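Local coordinates for phosphoribosylformylglycinamidine synthase 2 (Thermus thermophilus, PDB 3VIU), which belongs to the PurM-like family of AIR synthase-related proteins and, in this model, holds adenosine-5'-diphosphate and a magnesium ion, at residues A[76-81]-A[178-183]; A[118-123]-A[152-157]; A[146-151]-A[233-238]; A[246-251]-A[322-327]; A[438-443]-A[546-551]. All blocks are in the same frame, centred on the assembly; numbering follows the deposited sequence.

Contact 1 of 5, residues A[76-81]-A[178-183]; sequences EGWAVA and LGLLRE
Arg182, the last residue of strand 172-182, folds back over Trp78 at the start of strand 78-86. Its CB leads away from that strand and CG stands anti to the carbonyl carbon (chi1 -61°); bends at chi2 and chi3 turn the chain back. CD lies over the six-membered part of the indole, 3.7 Å from that ring's centroid, as a CH-pi contact. NE keeps a long, weak ion pair with Glu184, and CZ sits above the five-membered ring, 4.6 Å from the centroid, in cation-pi geometry. The guanidinium stands almost upright on the indole, its plane 84° from the ring, with NH1 lowest at 3.3 Å from Trp78 CE2. NH1 also gives a weak hydrogen bond to Glu76 O, and NH2 ends near Gly77 CA.

Trp78 CZ3 meets Leu180 CD1 at 3.2 Å. Ala79 CB and Leu181 CD2 pack at 4.0 Å on the opposite sheet face. Ala79 pairs with Leu181 and Ala81 with Gly179, each through two backbone hydrogen bonds, and Glu183 N reaches Gly77 O at 3.1 Å, nearly straight (172°). Both strands sit in the mixed sheet of the first AIR synthase-related N-terminal domain, flanked by strands 70-75 and 116-126. The positive charge on the indole face probably adds electrostatic and dispersion attraction to the backbone bonds at this end of the pair.

Contact 2 of 5, residues A[118-123]-A[152-157]; sequences IALLDS and IGVPTV
The backbones of 118-123 and 152-157 meet in a short parallel bridge at Leu120 and Thr156, where Leu120 N donates to Pro155 O at 2.9 Å and Leu120 O accepts from Val157 N at 2.9 Å. The second donor arrives nearly along the C=O axis, and Thr156 CA adds a CA-H...O contact to the same oxygen.

Leu120 and Thr156 share one sheet face: Leu120 CB lies 3.6 Å from Thr156 OG1, and the Leu120 and Val154 side chains cross at about a right angle, CG to CG1 3.9 Å. Thr156 CG2, anti to its backbone N, reaches Asp122 OD1. Val157 CG2, in the crowded position between N and carbonyl carbon, touches Ala119 CB at 3.8 Å and Leu121 CD1 at 4.0 Å. Pro155 CG meets Ile118 O.

Strand 116-126, helix 132-152 and strand 156-163 form a beta-alpha-beta crossover, and this bridge joins its two strands shortly after the helix, which Gly153, with positive phi, follows. On the other side of strand 116-126, Ile118 and Ala119 both face Leu178 of strand 172-182 in a classic beta bulge. Helix 95-112 packs on Leu120, while strands 422-424 and 432-436 meet Val157.

Contact 3 of 5, residues A[146-151]-A[233-238]; sequences AFYGNA and GDPFLG
Phe147 and Tyr148 both hold CG anti to the backbone N (chi1 161° and -152°), which carries their rings from helix 132-152 to Pro235 at the start of helix 235-250, whereas Phe236 has CG anti to its carbonyl carbon (-61°) and brings its ring back to Ala151.

Pro235 is the centre of the cluster. Its CB sits over the middle of the Tyr148 ring, 3.6 Å from the centroid, as a CH-pi contact. Its CD meets Phe147 CZ at 3.5 Å, the two side chains crossing at about a right angle, and its CG presses on Ala151 CB at 3.4 Å. That methyl also lies over one face of the Phe236 ring, 4.2 Å from the centroid and displaced toward the rim. Gly233 O lies at the edge of the Phe147 ring, in its plane, 3.7 Å from CE1.

Asp234 is the N-cap of the second helix: OD2 accepts from Leu237 N at 3.2 Å, the donor standing above the carboxylate plane. Tyr148 OH is hydrogen-bonded to Glu306, which also receives Asp234 N.

The contact joins a helix of the N-terminal AIR synthase-related domain to the start of one in the C-terminal domain. No hydrogen bond crosses between the two segments; their contacts are CH-pi and apolar, consistent with an interface held mainly by shape and dispersion around Pro235.

Contact 4 of 5, residues A[246-251]-A[322-327]; sequences LEAIEL and EVFGRW
Two helices of the AIR synthase-related C-terminal domain meet near their C-terminal ends, the short axes of 246-250 and 322-326 running 144° apart and 9.6 Å from each other at closest approach. Glu247 carries the polar part. With CG anti to the backbone N and the chain extended beyond it, the carboxylate reaches two partners, one for each oxygen. Arg326 grips OE1 side-on in a salt bridge, NE at 3.1 Å and NH2 at 2.9 Å. OE1 lies in the guanidinium plane; it receives NE on its syn lone pair, while NH2 comes from above the carboxylate plane. Trp327 NE1 donates to OE2 at 2.6 Å, nearly straight (167°), with the indole plane 79° from the carboxylate.

Beside these polar bonds, Val323 CG1 packs against the other helix, 4.0 Å from both Glu247 CB and Ala248 CB. Val323 CG2 slides past Leu251 CD1 at 3.9 Å, and Leu251 also meets the guanidinium tip to tip. Phe324 turns its ring edge to the Ala248 methyl. The three donors would be expected to stabilise the charged form of Glu247. Helices 235-250 and 317-326 thus form a roughly antiparallel pair, apolar inside and ion-paired toward solvent, within an alpha/beta domain built on a mixed sheet.

Contact 5 of 5, residues A[438-443]-A[546-551]; sequences GTRLGV and VLEVDK
The guanidinium of Arg440 carries Glu548 OE2 over one face, 3.4 Å above the plane and toward the rim, with the carboxylate tilted 41° to it. The two side chains run side by side in the same direction, brought together by a bend at chi3 of Arg440 (53°) and an extended Glu548. Arg440 NH2 lies 3.4 Å from Glu548 OE1, but the oxygen is well out of the guanidinium plane and no N-H points at it, so this salt bridge is one of charge alone. Lys551 NZ gives the same OE1 a shorter bond, 3.0 Å, approaching nearly along the C-O axis; one carboxylate thus serves two cations.

The backbones pair antiparallel. Gly442 and Leu547 exchange two hydrogen bonds, Gly442 N to Leu547 O at 2.8 Å, and Val549 N, already inside the type I turn from Glu548 to Lys551, donates to Arg440 O at 2.9 Å. Gly442 has no side chain, and the methyls of its neighbours close in: Leu547 CD2 comes to 3.1 Å of Gly442 O, and Val549 CG2 lies 3.8 Å from Gly442 CA. Leu441 CD2 touches Val546 CG2 at 4.2 Å. Before the strand, Thr439 OG1 accepts from Leu441 N in an ST turn.

In the mixed sheet of the second N-terminal-type domain, strand 441-448 lies between 432-436, which packs on Leu441 and Val443, and 538-548, whose other neighbour is strand 479-488. Strand 78-86 of the first such sheet packs its Trp78 and Val80 on Leu441 and Val443.

How the contacts relate
Following the chain from the N terminus, contact 1 closes a loop of 96 residues by pairing strands 78-86 and 172-182, and contact 2 is nested inside it, completing the crossover around helix 132-152. Both lie in one sheet, where Leu178 meets Ile118 and Ala119. Contact 3 starts from that crossover helix and crosses contacts 1 and 2 along the chain, tying this domain to helix 235-250 of the next. Contact 4 follows in series on the same helix, joining its far end to helix 317-326. Contact 5 closes last, in the second N-terminal-type domain, and touches contact 1 through Trp78 with Thr439 and Leu178 with Val443, bringing the two sheets together.

Contact 1 of 5, residues A[76-81]-A[178-183]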
# COMPACT_ATOMS: atom_id res chain seq x y z
N GLU A 76 8.61 4.11 -23.07
CA GLU A 76 9.70 4.98 -23.47
C GLU A 76 10.99 4.67 -22.71
O GLU A 76 11.80 5.55 -22.43
CB GLU A 76 9.29 6.45 -23.31
CG GLU A 76 8.07 6.81 -24.17
CD GLU A 76 7.75 8.30 -24.21
OE1 GLU A 76 6.66 8.65 -24.72
OE2 GLU A 76 8.58 9.12 -23.74
N GLY A 77 11.16 3.40 -22.37
CA GLY A 77 12.36 2.98 -21.67
C GLY A 77 12.30 3.06 -20.16
O GLY A 77 13.24 2.64 -19.49
N TRP A 78 11.21 3.60 -19.61
CA TRP A 78 11.09 3.70 -18.16
C TRP A 78 10.34 2.55 -17.51
O TRP A 78 9.49 1.92 -18.13
CB TRP A 78 10.41 5.00 -17.75
CG TRP A 78 11.09 6.21 -18.22
CD1 TRP A 78 10.85 6.88 -19.38
CD2 TRP A 78 12.11 6.94 -17.53
NE1 TRP A 78 11.66 7.99 -19.45
CE2 TRP A 78 12.44 8.05 -18.33
CE3 TRP A 78 12.77 6.76 -16.31
CZ2 TRP A 78 13.40 8.99 -17.95
CZ3 TRP A 78 13.73 7.69 -15.94
CH2 TRP A 78 14.04 8.79 -16.75
N ALA A 79 10.66 2.30 -16.25
CA ALA A 79 10.02 1.25 -15.47
C ALA A 79 9.68 1.84 -14.11
O ALA A 79 10.20 2.89 -13.72
CB ALA A 79 10.97 0.06 -15.30
N VAL A 80 8.78 1.18 -13.38
CA VAL A 80 8.39 1.65 -12.06
C VAL A 80 8.38 0.51 -11.06
O VAL A 80 7.77 -0.54 -11.28
CB VAL A 80 6.99 2.32 -12.10
CG1 VAL A 80 6.47 2.53 -10.69
CG2 VAL A 80 7.08 3.65 -12.81
N ALA A 81 9.08 0.72 -9.95
CA ALA A 81 9.13 -0.27 -8.90
C ALA A 81 8.22 0.22 -7.79
O ALA A 81 8.13 1.43 -7.55
CB ALA A 81 10.55 -0.42 -8.38
N LEU A 178 6.75 4.39 -4.52
CA LEU A 178 6.91 4.33 -5.96
C LEU A 178 8.30 4.84 -6.34
O LEU A 178 8.73 5.89 -5.85
CB LEU A 178 5.86 5.20 -6.67
CG LEU A 178 4.75 4.47 -7.42
CD1 LEU A 178 3.81 3.82 -6.43
CD2 LEU A 178 4.00 5.45 -8.30
N GLY A 179 8.98 4.11 -7.22
CA GLY A 179 10.30 4.54 -7.65
C GLY A 179 10.44 4.32 -9.15
O GLY A 179 9.87 3.38 -9.70
N LEU A 180 11.18 5.20 -9.82
CA LEU A 180 11.37 5.02 -11.25
C LEU A 180 12.82 4.78 -11.59
O LEU A 180 13.73 5.15 -10.85
CB LEU A 180 10.82 6.22 -12.06
CG LEU A 180 11.55 7.55 -12.26
CD1 LEU A 180 12.93 7.34 -12.86
CD2 LEU A 180 10.73 8.41 -13.21
N LEU A 181 13.02 4.13 -12.73
CA LEU A 181 14.36 3.81 -13.19
C LEU A 181 14.31 3.48 -14.67
O LEU A 181 13.24 3.31 -15.26
CB LEU A 181 14.90 2.60 -12.43
CG LEU A 181 14.15 1.28 -12.65
CD1 LEU A 181 14.99 0.13 -12.11
CD2 LEU A 181 12.79 1.31 -11.98
N ARG A 182 15.49 3.40 -15.27
CA ARG A 182 15.63 3.06 -16.66
C ARG A 182 15.65 1.54 -16.63
O ARG A 182 16.39 0.96 -15.85
CB ARG A 182 16.94 3.61 -17.21
CG ARG A 182 17.05 5.13 -17.12
CD ARG A 182 16.03 5.77 -18.02
NE ARG A 182 16.29 5.37 -19.40
CZ ARG A 182 15.46 5.56 -20.42
NH1 ARG A 182 14.29 6.15 -20.23
NH2 ARG A 182 15.81 5.15 -21.63
N GLU A 183 14.81 0.91 -17.45
CA GLU A 183 14.72 -0.54 -17.49
C GLU A 183 16.11 -1.18 -17.51
O GLU A 183 16.40 -2.13 -16.77
CB GLU A 183 13.91 -0.97 -18.72
CG GLU A 183 13.26 -2.33 -18.58
CD GLU A 183 12.30 -2.64 -19.72
OE1 GLU A 183 11.51 -1.74 -20.09
OE2 GLU A 183 12.34 -3.78 -20.24

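Contact 2 of 5, residues A[118-123]-A[152-157]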
# COMPACT_ATOMS: atom_id res chain seq x y z
N ILE A 118 9.91 8.17 -6.03
CA ILE A 118 9.26 9.38 -6.53
C ILE A 118 7.99 9.68 -5.77
O ILE A 118 7.42 10.76 -5.90
CB ILE A 118 8.91 9.28 -8.05
CG1 ILE A 118 7.91 8.15 -8.29
CG2 ILE A 118 10.17 9.08 -8.86
CD1 ILE A 118 7.51 7.95 -9.76
N ALA A 119 7.55 8.72 -4.96
CA ALA A 119 6.33 8.94 -4.20
C ALA A 119 6.08 7.94 -3.08
O ALA A 119 6.51 6.79 -3.13
CB ALA A 119 5.15 8.97 -5.13
N LEU A 120 5.37 8.42 -2.06
CA LEU A 120 4.97 7.62 -0.90
C LEU A 120 3.46 7.76 -0.71
O LEU A 120 2.91 8.83 -0.95
CB LEU A 120 5.68 8.09 0.37
CG LEU A 120 7.14 7.68 0.54
CD1 LEU A 120 7.79 8.49 1.65
CD2 LEU A 120 7.22 6.19 0.84
N LEU A 121 2.81 6.67 -0.33
CA LEU A 121 1.38 6.70 -0.06
C LEU A 121 1.20 5.96 1.27
O LEU A 121 1.81 4.92 1.49
CB LEU A 121 0.57 5.99 -1.16
CG LEU A 121 0.52 6.62 -2.56
CD1 LEU A 121 1.78 6.24 -3.33
CD2 LEU A 121 -0.72 6.11 -3.31
N ASP A 122 0.39 6.52 2.16
CA ASP A 122 0.16 5.90 3.45
C ASP A 122 -1.24 5.32 3.58
O ASP A 122 -2.22 5.90 3.11
CB ASP A 122 0.41 6.92 4.57
CG ASP A 122 -0.39 8.19 4.39
OD1 ASP A 122 -0.19 8.87 3.36
OD2 ASP A 122 -1.21 8.52 5.27
N SER A 123 -1.34 4.16 4.21
CA SER A 123 -2.62 3.50 4.41
C SER A 123 -2.76 3.35 5.92
O SER A 123 -2.09 2.53 6.55
CB SER A 123 -2.61 2.13 3.73
OG SER A 123 -3.92 1.72 3.39
N ILE A 152 14.00 13.38 3.63
CA ILE A 152 14.69 12.64 2.57
C ILE A 152 14.36 13.12 1.16
O ILE A 152 15.00 12.69 0.21
CB ILE A 152 14.44 11.11 2.67
CG1 ILE A 152 15.56 10.36 1.93
CG2 ILE A 152 13.09 10.73 2.08
CD1 ILE A 152 15.75 8.92 2.38
N GLY A 153 13.38 14.00 1.02
CA GLY A 153 13.04 14.53 -0.29
C GLY A 153 12.04 13.75 -1.13
O GLY A 153 11.99 13.93 -2.34
N VAL A 154 11.27 12.87 -0.50
CA VAL A 154 10.27 12.10 -1.22
C VAL A 154 8.90 12.49 -0.69
O VAL A 154 8.62 12.33 0.49
CB VAL A 154 10.48 10.59 -1.04
CG1 VAL A 154 9.41 9.82 -1.79
CG2 VAL A 154 11.86 10.20 -1.55
N PRO A 155 8.03 13.02 -1.56
CA PRO A 155 6.70 13.43 -1.14
C PRO A 155 5.74 12.28 -0.92
O PRO A 155 5.85 11.23 -1.55
CB PRO A 155 6.23 14.30 -2.29
CG PRO A 155 6.79 13.56 -3.47
CD PRO A 155 8.21 13.23 -3.01
N THR A 156 4.81 12.50 -0.00
CA THR A 156 3.77 11.53 0.26
C THR A 156 2.64 12.16 -0.56
O THR A 156 2.10 13.19 -0.19
CB THR A 156 3.44 11.48 1.75
OG1 THR A 156 4.52 10.85 2.44
CG2 THR A 156 2.16 10.69 2.00
N VAL A 157 2.33 11.54 -1.69
CA VAL A 157 1.32 12.06 -2.61
C VAL A 157 -0.14 11.69 -2.36
O VAL A 157 -1.04 12.17 -3.06
CB VAL A 157 1.66 11.66 -4.05
CG1 VAL A 157 3.03 12.20 -4.43
CG2 VAL A 157 1.62 10.14 -4.17

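Contact 3 of 5, residues A[146-151]-A[233-238]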
# COMPACT_ATOMS: atom_id res chain seq x y z
N ALA A 146 5.83 12.60 8.07
CA ALA A 146 6.25 13.88 7.52
C ALA A 146 7.74 14.11 7.78
O ALA A 146 8.47 14.61 6.92
CB ALA A 146 5.44 15.03 8.14
N PHE A 147 8.18 13.73 8.97
CA PHE A 147 9.58 13.89 9.35
C PHE A 147 10.55 13.19 8.41
O PHE A 147 11.48 13.80 7.91
CB PHE A 147 9.81 13.39 10.78
CG PHE A 147 11.26 13.10 11.09
CD1 PHE A 147 11.69 11.79 11.31
CD2 PHE A 147 12.20 14.13 11.14
CE1 PHE A 147 13.03 11.51 11.59
CE2 PHE A 147 13.54 13.86 11.42
CZ PHE A 147 13.96 12.54 11.64
N TYR A 148 10.32 11.91 8.17
CA TYR A 148 11.23 11.17 7.31
C TYR A 148 11.14 11.60 5.86
O TYR A 148 12.16 11.91 5.23
CB TYR A 148 10.97 9.67 7.43
CG TYR A 148 12.20 8.85 7.14
CD1 TYR A 148 12.62 8.64 5.83
CD2 TYR A 148 12.99 8.36 8.18
CE1 TYR A 148 13.81 7.95 5.57
CE2 TYR A 148 14.17 7.68 7.92
CZ TYR A 148 14.57 7.48 6.62
OH TYR A 148 15.75 6.83 6.37
N GLY A 149 9.93 11.61 5.33
CA GLY A 149 9.71 11.98 3.94
C GLY A 149 10.16 13.38 3.58
O GLY A 149 10.79 13.58 2.54
N ASN A 150 9.83 14.36 4.42
CA ASN A 150 10.24 15.73 4.14
C ASN A 150 11.75 15.88 4.21
O ASN A 150 12.33 16.66 3.45
CB ASN A 150 9.57 16.69 5.11
CG ASN A 150 8.08 16.86 4.83
OD1 ASN A 150 7.38 17.55 5.57
ND2 ASN A 150 7.59 16.24 3.76
N ALA A 151 12.37 15.13 5.11
CA ALA A 151 13.82 15.20 5.25
C ALA A 151 14.55 14.48 4.13
O ALA A 151 15.62 14.93 3.71
CB ALA A 151 14.23 14.63 6.60
N GLY A 233 14.85 6.65 13.15
CA GLY A 233 15.51 6.60 11.85
C GLY A 233 16.16 7.93 11.52
O GLY A 233 15.70 8.97 11.98
N ASP A 234 17.22 7.90 10.73
CA ASP A 234 17.93 9.11 10.34
C ASP A 234 17.79 9.33 8.83
O ASP A 234 18.56 8.78 8.04
CB ASP A 234 19.42 9.01 10.71
CG ASP A 234 20.22 10.22 10.28
OD1 ASP A 234 21.44 10.24 10.54
OD2 ASP A 234 19.64 11.15 9.68
N PRO A 235 16.80 10.14 8.42
CA PRO A 235 16.52 10.45 7.02
C PRO A 235 17.61 11.24 6.32
O PRO A 235 17.82 11.13 5.11
CB PRO A 235 15.21 11.22 7.10
CG PRO A 235 15.38 11.97 8.39
CD PRO A 235 15.91 10.89 9.32
N PHE A 236 18.32 12.05 7.10
CA PHE A 236 19.40 12.85 6.55
C PHE A 236 20.47 11.93 5.99
O PHE A 236 20.99 12.17 4.90
CB PHE A 236 19.93 13.77 7.65
CG PHE A 236 18.89 14.72 8.16
CD1 PHE A 236 18.48 15.80 7.39
CD2 PHE A 236 18.26 14.48 9.38
CE1 PHE A 236 17.45 16.62 7.81
CE2 PHE A 236 17.22 15.30 9.81
CZ PHE A 236 16.81 16.37 9.03
N LEU A 237 20.78 10.86 6.73
CA LEU A 237 21.76 9.87 6.29
C LEU A 237 21.10 9.03 5.20
O LEU A 237 21.77 8.50 4.31
CB LEU A 237 22.16 8.98 7.46
CG LEU A 237 22.98 7.73 7.12
CD1 LEU A 237 24.25 8.12 6.39
CD2 LEU A 237 23.29 6.96 8.40
N GLY A 238 19.77 8.93 5.28
CA GLY A 238 19.03 8.17 4.29
C GLY A 238 19.20 8.75 2.91
O GLY A 238 19.36 8.02 1.93

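Contact 4 of 5, residues A[246-251]-A[322-327]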
# COMPACT_ATOMS: atom_id res chain seq x y z
N LEU A 246 21.79 4.54 -5.65
CA LEU A 246 21.24 4.82 -6.97
C LEU A 246 22.34 5.11 -7.98
O LEU A 246 22.29 4.62 -9.11
CB LEU A 246 20.27 6.00 -6.91
CG LEU A 246 18.92 5.82 -6.20
CD1 LEU A 246 18.19 7.16 -6.18
CD2 LEU A 246 18.09 4.78 -6.90
N GLU A 247 23.33 5.91 -7.59
CA GLU A 247 24.40 6.21 -8.53
C GLU A 247 25.17 4.94 -8.81
O GLU A 247 25.44 4.60 -9.96
CB GLU A 247 25.34 7.29 -7.97
CG GLU A 247 26.52 7.58 -8.90
CD GLU A 247 27.37 8.76 -8.46
OE1 GLU A 247 28.53 8.85 -8.91
OE2 GLU A 247 26.87 9.61 -7.68
N ALA A 248 25.52 4.22 -7.75
CA ALA A 248 26.25 2.98 -7.89
C ALA A 248 25.58 2.08 -8.94
O ALA A 248 26.25 1.55 -9.83
CB ALA A 248 26.33 2.26 -6.53
N ILE A 249 24.27 1.90 -8.84
CA ILE A 249 23.60 1.05 -9.81
C ILE A 249 23.48 1.70 -11.17
O ILE A 249 23.61 1.03 -12.20
CB ILE A 249 22.20 0.65 -9.37
CG1 ILE A 249 21.52 -0.08 -10.53
CG2 ILE A 249 21.42 1.88 -8.94
CD1 ILE A 249 20.03 -0.22 -10.43
N GLU A 250 23.23 3.01 -11.19
CA GLU A 250 23.10 3.71 -12.45
C GLU A 250 24.41 3.64 -13.23
O GLU A 250 24.42 3.82 -14.45
CB GLU A 250 22.69 5.16 -12.22
CG GLU A 250 21.21 5.28 -11.94
CD GLU A 250 20.79 6.68 -11.56
OE1 GLU A 250 21.05 7.63 -12.33
OE2 GLU A 250 20.18 6.83 -10.48
N LEU A 251 25.50 3.37 -12.52
CA LEU A 251 26.81 3.24 -13.15
C LEU A 251 27.09 1.77 -13.44
O LEU A 251 28.16 1.42 -13.91
CB LEU A 251 27.91 3.80 -12.26
CG LEU A 251 27.87 5.31 -12.05
CD1 LEU A 251 29.10 5.76 -11.28
CD2 LEU A 251 27.79 6.01 -13.40
N GLU A 322 34.43 4.59 -4.54
CA GLU A 322 34.48 5.98 -4.97
C GLU A 322 33.09 6.59 -5.04
O GLU A 322 32.88 7.74 -4.64
CB GLU A 322 35.22 6.09 -6.30
CG GLU A 322 36.70 5.70 -6.16
CD GLU A 322 37.49 5.77 -7.45
OE1 GLU A 322 38.69 5.45 -7.42
OE2 GLU A 322 36.91 6.16 -8.49
N VAL A 323 32.13 5.82 -5.54
CA VAL A 323 30.76 6.30 -5.61
C VAL A 323 30.34 6.77 -4.22
O VAL A 323 29.86 7.88 -4.06
CB VAL A 323 29.79 5.22 -6.09
CG1 VAL A 323 28.35 5.70 -5.90
CG2 VAL A 323 30.02 4.92 -7.56
N PHE A 324 30.53 5.92 -3.22
CA PHE A 324 30.15 6.30 -1.87
C PHE A 324 31.04 7.40 -1.33
O PHE A 324 30.58 8.23 -0.54
CB PHE A 324 30.17 5.08 -0.94
CG PHE A 324 28.96 4.22 -1.08
CD1 PHE A 324 28.67 3.59 -2.28
CD2 PHE A 324 28.07 4.08 -0.02
CE1 PHE A 324 27.52 2.85 -2.44
CE2 PHE A 324 26.91 3.34 -0.17
CZ PHE A 324 26.63 2.72 -1.37
N GLY A 325 32.29 7.41 -1.75
CA GLY A 325 33.19 8.46 -1.29
C GLY A 325 32.65 9.81 -1.73
O GLY A 325 32.67 10.77 -0.97
N ARG A 326 32.15 9.87 -2.96
CA ARG A 326 31.59 11.10 -3.50
C ARG A 326 30.42 11.63 -2.68
O ARG A 326 30.22 12.84 -2.58
CB ARG A 326 31.15 10.90 -4.95
CG ARG A 326 32.31 10.81 -5.94
CD ARG A 326 31.83 11.09 -7.35
NE ARG A 326 31.23 9.93 -7.99
CZ ARG A 326 31.92 8.89 -8.46
NH1 ARG A 326 33.24 8.87 -8.35
NH2 ARG A 326 31.29 7.88 -9.04
N TRP A 327 29.64 10.72 -2.09
CA TRP A 327 28.50 11.13 -1.27
C TRP A 327 28.84 11.17 0.22
O TRP A 327 27.96 11.20 1.08
CB TRP A 327 27.30 10.22 -1.52
CG TRP A 327 26.75 10.38 -2.90
CD1 TRP A 327 27.11 9.67 -4.02
CD2 TRP A 327 25.84 11.39 -3.35
NE1 TRP A 327 26.48 10.18 -5.13
CE2 TRP A 327 25.69 11.24 -4.75
CE3 TRP A 327 25.13 12.42 -2.70
CZ2 TRP A 327 24.86 12.07 -5.52
CZ3 TRP A 327 24.31 13.25 -3.47
CH2 TRP A 327 24.18 13.07 -4.86

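Contact 5 of 5, residues A[438-443]-A[546-551]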
# COMPACT_ATOMS: atom_id res chain seq x y z
N GLY A 438 10.26 15.72 -19.18
CA GLY A 438 11.01 15.40 -20.37
C GLY A 438 10.26 14.41 -21.25
O GLY A 438 10.69 14.13 -22.37
N THR A 439 9.15 13.87 -20.74
CA THR A 439 8.35 12.92 -21.49
C THR A 439 6.88 13.29 -21.41
O THR A 439 6.50 14.27 -20.76
CB THR A 439 8.46 11.48 -20.93
OG1 THR A 439 7.58 11.33 -19.81
CG2 THR A 439 9.89 11.19 -20.50
N ARG A 440 6.05 12.50 -22.07
CA ARG A 440 4.61 12.71 -22.07
C ARG A 440 4.00 11.70 -21.11
O ARG A 440 2.78 11.61 -20.97
CB ARG A 440 4.06 12.49 -23.46
CG ARG A 440 4.78 13.30 -24.52
CD ARG A 440 4.27 12.93 -25.88
NE ARG A 440 2.82 13.03 -25.92
CZ ARG A 440 2.08 12.58 -26.92
NH1 ARG A 440 2.67 11.99 -27.96
NH2 ARG A 440 0.76 12.72 -26.89
N LEU A 441 4.86 10.95 -20.44
CA LEU A 441 4.43 9.92 -19.51
C LEU A 441 4.00 10.41 -18.14
O LEU A 441 4.57 11.35 -17.58
CB LEU A 441 5.54 8.88 -19.35
CG LEU A 441 5.95 8.15 -20.63
CD1 LEU A 441 7.17 7.30 -20.35
CD2 LEU A 441 4.79 7.31 -21.13
N GLY A 442 2.99 9.73 -17.61
CA GLY A 442 2.46 10.02 -16.30
C GLY A 442 2.19 8.71 -15.60
O GLY A 442 1.68 7.77 -16.21
N VAL A 443 2.56 8.63 -14.33
CA VAL A 443 2.35 7.42 -13.53
C VAL A 443 1.27 7.69 -12.49
O VAL A 443 1.39 8.64 -11.72
CB VAL A 443 3.64 7.02 -12.80
CG1 VAL A 443 3.43 5.73 -12.04
CG2 VAL A 443 4.78 6.90 -13.81
N VAL A 546 -0.19 3.80 -16.04
CA VAL A 546 0.46 4.87 -16.78
C VAL A 546 -0.51 5.53 -17.75
O VAL A 546 -1.53 4.94 -18.11
CB VAL A 546 1.67 4.35 -17.57
CG1 VAL A 546 1.23 3.28 -18.55
CG2 VAL A 546 2.35 5.50 -18.29
N LEU A 547 -0.18 6.75 -18.15
CA LEU A 547 -1.02 7.50 -19.08
C LEU A 547 -0.20 8.62 -19.69
O LEU A 547 0.95 8.84 -19.33
CB LEU A 547 -2.23 8.09 -18.35
CG LEU A 547 -1.95 9.21 -17.33
CD1 LEU A 547 -3.27 9.87 -16.96
CD2 LEU A 547 -1.27 8.66 -16.09
N GLU A 548 -0.79 9.33 -20.65
CA GLU A 548 -0.12 10.45 -21.27
C GLU A 548 -0.64 11.64 -20.50
O GLU A 548 -1.84 11.90 -20.51
CB GLU A 548 -0.49 10.59 -22.75
CG GLU A 548 -0.06 9.41 -23.60
CD GLU A 548 -0.07 9.73 -25.09
OE1 GLU A 548 -1.12 10.22 -25.58
OE2 GLU A 548 0.97 9.49 -25.76
N VAL A 549 0.25 12.34 -19.82
CA VAL A 549 -0.11 13.50 -19.03
C VAL A 549 -1.07 14.43 -19.77
O VAL A 549 -1.89 15.11 -19.16
CB VAL A 549 1.15 14.29 -18.65
CG1 VAL A 549 0.78 15.46 -17.76
CG2 VAL A 549 2.12 13.38 -17.95
N ASP A 550 -0.97 14.45 -21.09
CA ASP A 550 -1.83 15.30 -21.88
C ASP A 550 -3.26 14.78 -22.01
O ASP A 550 -4.16 15.51 -22.41
CB ASP A 550 -1.24 15.50 -23.28
CG ASP A 550 -1.90 16.64 -24.01
OD1 ASP A 550 -1.78 17.79 -23.54
OD2 ASP A 550 -2.54 16.38 -25.05
N LYS A 551 -3.47 13.51 -21.68
CA LYS A 551 -4.80 12.91 -21.74
C LYS A 551 -5.09 12.41 -20.33
O LYS A 551 -5.15 11.22 -20.07
CB LYS A 551 -4.81 11.75 -22.74
CG LYS A 551 -4.54 12.19 -24.17
CD LYS A 551 -4.26 11.02 -25.10
CE LYS A 551 -3.92 11.51 -26.50
NZ LYS A 551 -3.46 10.40 -27.39